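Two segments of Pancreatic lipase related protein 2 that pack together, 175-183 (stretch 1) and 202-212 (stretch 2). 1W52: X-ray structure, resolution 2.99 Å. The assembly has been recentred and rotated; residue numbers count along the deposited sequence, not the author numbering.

Stretch 1 (175-183) TGLDPAEPC
Stretch 2, residues 202-212: DVIHTDASPML

How do the two backbones run? Residues 175-177 and 202-204 are neighbouring parallel strands, their axes 10° apart and 4.7 Å at closest approach. Thr 175 pairs with Asp 202, Gly 176 with Val 203 and Leu 177 with Ile 204, at CA-CA distances of 4.9, 4.6 and 5.2 Å. Phi/psi run -115/126, -100/106 and -86/105 from Thr 175 to Leu 177, and -123/138, -124/136 and -106/124 from Asp 202 to Ile 204. Gly 176 N donates to Asp 202 O (2.9 Å), Ile 204 N to Gly 176 O (3.1 Å) and Asp 178 N to Ile 204 O (2.8 Å), the staggered ladder of a parallel pair. Asp 178 then turns sharply at 33/77, and Pro 179 (-56/139) and Ala 180 (-61/146) are extended before the chain bends at Glu 181 (-89/-63).

What lies on the two faces of this pair? Thr 175, Leu 177, Asp 202 and Ile 204 share one face. Thr 175 (chi1 m) donates from OG1 to Asp 202 OD1 at 2.6 Å; the aspartate, with chi1 p, brings its carboxylate nearer the threonine. Further along, Leu 177 (m, t) and Ile 204 (m, t) bury their methyls together, CD2 of Leu 177 lying 3.9 Å from CD1 of Ile 204. On the other face, Val 203 (t) places CG1 3.4 Å from Pro 179 CD. Gly 176 leaves room here: a CB would sit only 3.2 Å from Pro 179 CG.

How does buried Asp 178 hold the second loop? Its CB points sideways, but chi1 t and chi2 48° carry the carboxylate closer to stretch 2. OD1 accepts from Thr 206 N at 3.2 Å and, weakly, from Asp 207 N at 3.3 Å, so one oxygen gathers two successive amides where the chain leaves the strand. OD2 is hydrogen-bonded elsewhere in the structure, giving both carboxylate oxygens polar partners in a buried site. The Asp 178 side chain also packs against Thr 206 (p), with CB 3.7 Å from OG1.

What closes the far end? Glu 181 points toward stretch 2 in an extended t, t conformation with chi3 -17°, and its OE1 accepts from Met 211 N at 3.1 Å. The long side chain thus spans to a backbone amide while its CD packs 3.6 Å from Met 211 CB. Met 211 (-54/-49; t, p, t) also points toward stretch 1, and its flexible thioether brings SD 3.6 Å from CG of Pro 182, whose C-gamma-exo ring offers an apolar surface. Altogether the stretches bury 597 Å², both sides summed.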

# COMPACT_ATOMS: atom_id res chain seq x y z
N THR A 175 3.87 -0.54 10.33
CA THR A 175 3.21 -0.61 9.04
C THR A 175 3.78 -1.79 8.29
O THR A 175 5.01 -1.93 8.13
CB THR A 175 3.51 0.67 8.27
OG1 THR A 175 2.85 1.79 8.90
CG2 THR A 175 2.94 0.56 6.88
N GLY A 176 2.91 -2.67 7.83
CA GLY A 176 3.34 -3.86 7.10
C GLY A 176 3.20 -3.70 5.59
O GLY A 176 2.10 -3.72 5.08
N LEU A 177 4.29 -3.52 4.87
CA LEU A 177 4.23 -3.46 3.41
C LEU A 177 4.30 -4.87 2.80
O LEU A 177 5.37 -5.51 2.77
CB LEU A 177 5.34 -2.59 2.89
CG LEU A 177 5.28 -1.18 3.45
CD1 LEU A 177 6.06 -0.36 2.52
CD2 LEU A 177 3.87 -0.61 3.49
N ASP A 178 3.13 -5.32 2.34
CA ASP A 178 2.87 -6.71 1.92
C ASP A 178 3.62 -7.78 2.70
O ASP A 178 4.61 -8.37 2.25
CB ASP A 178 3.13 -6.87 0.45
CG ASP A 178 2.45 -8.09 -0.13
OD1 ASP A 178 1.20 -8.35 0.10
OD2 ASP A 178 3.13 -8.84 -0.86
N PRO A 179 3.13 -8.04 3.90
CA PRO A 179 3.77 -9.03 4.78
C PRO A 179 3.88 -10.37 4.08
O PRO A 179 2.95 -10.80 3.42
CB PRO A 179 2.82 -9.11 5.96
CG PRO A 179 2.00 -7.82 5.90
CD PRO A 179 1.94 -7.40 4.49
N ALA A 180 5.00 -11.04 4.25
CA ALA A 180 5.24 -12.32 3.60
C ALA A 180 4.21 -13.34 4.03
O ALA A 180 3.76 -13.32 5.18
CB ALA A 180 6.61 -12.81 3.96
N GLU A 181 3.86 -14.23 3.10
CA GLU A 181 2.95 -15.33 3.38
C GLU A 181 3.64 -16.60 3.89
O GLU A 181 3.36 -17.02 4.99
CB GLU A 181 2.11 -15.66 2.15
CG GLU A 181 1.09 -16.72 2.46
CD GLU A 181 0.13 -17.00 1.34
OE1 GLU A 181 -0.02 -16.17 0.35
OE2 GLU A 181 -0.51 -18.06 1.49
N PRO A 182 4.51 -17.24 3.09
CA PRO A 182 5.17 -18.50 3.48
C PRO A 182 5.69 -18.49 4.89
O PRO A 182 6.50 -17.63 5.18
CB PRO A 182 6.38 -18.54 2.57
CG PRO A 182 5.94 -17.85 1.37
CD PRO A 182 4.99 -16.81 1.76
N CYS A 183 5.27 -19.43 5.74
CA CYS A 183 5.73 -19.51 7.13
C CYS A 183 5.03 -18.59 8.11
O CYS A 183 5.27 -18.71 9.27
CB CYS A 183 7.22 -19.27 7.24
SG CYS A 183 8.13 -20.39 6.21
N ASP A 202 -1.00 -0.91 10.46
CA ASP A 202 -1.68 -0.75 9.18
C ASP A 202 -0.97 -1.57 8.11
O ASP A 202 0.24 -1.59 8.02
CB ASP A 202 -1.68 0.72 8.74
CG ASP A 202 -0.29 1.34 8.75
OD1 ASP A 202 0.54 0.95 9.64
OD2 ASP A 202 0.06 2.21 7.91
N VAL A 203 -1.73 -2.24 7.27
CA VAL A 203 -1.15 -3.11 6.29
C VAL A 203 -1.57 -2.76 4.86
O VAL A 203 -2.73 -2.50 4.60
CB VAL A 203 -1.53 -4.55 6.59
CG1 VAL A 203 -0.62 -5.53 5.84
CG2 VAL A 203 -1.44 -4.79 8.08
N ILE A 204 -0.60 -2.77 3.94
CA ILE A 204 -0.88 -2.75 2.51
C ILE A 204 -0.62 -4.13 1.88
O ILE A 204 0.46 -4.68 1.99
CB ILE A 204 -0.05 -1.67 1.83
CG1 ILE A 204 -0.37 -0.35 2.49
CG2 ILE A 204 -0.42 -1.54 0.35
CD1 ILE A 204 0.54 0.77 2.01
N HIS A 205 -1.65 -4.66 1.21
CA HIS A 205 -1.64 -5.99 0.59
C HIS A 205 -1.62 -5.86 -0.94
O HIS A 205 -2.64 -5.49 -1.52
CB HIS A 205 -2.92 -6.75 0.90
CG HIS A 205 -3.18 -7.03 2.35
ND1 HIS A 205 -2.94 -8.26 2.93
CD2 HIS A 205 -3.77 -6.27 3.32
CE1 HIS A 205 -3.33 -8.23 4.19
NE2 HIS A 205 -3.83 -7.04 4.46
N THR A 206 -0.48 -6.15 -1.56
CA THR A 206 -0.35 -6.08 -3.02
C THR A 206 -0.16 -7.42 -3.73
O THR A 206 -0.27 -7.42 -4.93
CB THR A 206 0.82 -5.15 -3.44
OG1 THR A 206 2.04 -5.59 -2.82
CG2 THR A 206 0.59 -3.70 -2.94
N ASP A 207 0.13 -8.53 -3.04
CA ASP A 207 0.46 -9.79 -3.74
C ASP A 207 -0.15 -10.97 -3.01
O ASP A 207 0.47 -12.00 -2.84
CB ASP A 207 1.99 -9.92 -3.84
CG ASP A 207 2.46 -11.06 -4.76
OD1 ASP A 207 1.69 -11.40 -5.69
OD2 ASP A 207 3.58 -11.65 -4.63
N ALA A 208 -1.40 -10.80 -2.61
CA ALA A 208 -2.17 -11.71 -1.75
C ALA A 208 -2.87 -12.93 -2.44
O ALA A 208 -3.73 -13.65 -1.87
CB ALA A 208 -3.21 -10.85 -1.06
N SER A 209 -2.53 -13.17 -3.70
CA SER A 209 -2.78 -14.49 -4.33
C SER A 209 -2.15 -15.56 -3.42
O SER A 209 -1.29 -15.26 -2.53
CB SER A 209 -2.20 -14.52 -5.75
OG SER A 209 -1.94 -13.17 -6.20
N PRO A 210 -2.66 -16.76 -3.51
CA PRO A 210 -2.10 -17.83 -2.68
C PRO A 210 -0.69 -18.18 -3.01
O PRO A 210 -0.38 -18.46 -4.14
CB PRO A 210 -3.04 -19.00 -2.89
CG PRO A 210 -4.04 -18.57 -3.79
CD PRO A 210 -3.90 -17.16 -4.16
N MET A 211 0.18 -18.17 -2.03
CA MET A 211 1.57 -18.52 -2.31
C MET A 211 1.63 -19.89 -2.99
O MET A 211 2.27 -20.08 -3.98
CB MET A 211 2.36 -18.62 -1.03
CG MET A 211 3.72 -19.23 -1.27
SD MET A 211 4.72 -17.97 -2.04
CE MET A 211 6.26 -18.98 -2.29
N LEU A 212 0.93 -20.84 -2.40
CA LEU A 212 0.96 -22.18 -2.90
C LEU A 212 -0.14 -22.52 -3.89
O LEU A 212 -1.22 -21.97 -3.87
CB LEU A 212 0.92 -23.14 -1.74
CG LEU A 212 2.25 -23.37 -1.06
CD1 LEU A 212 2.05 -24.62 -0.24
CD2 LEU A 212 3.43 -23.49 -2.01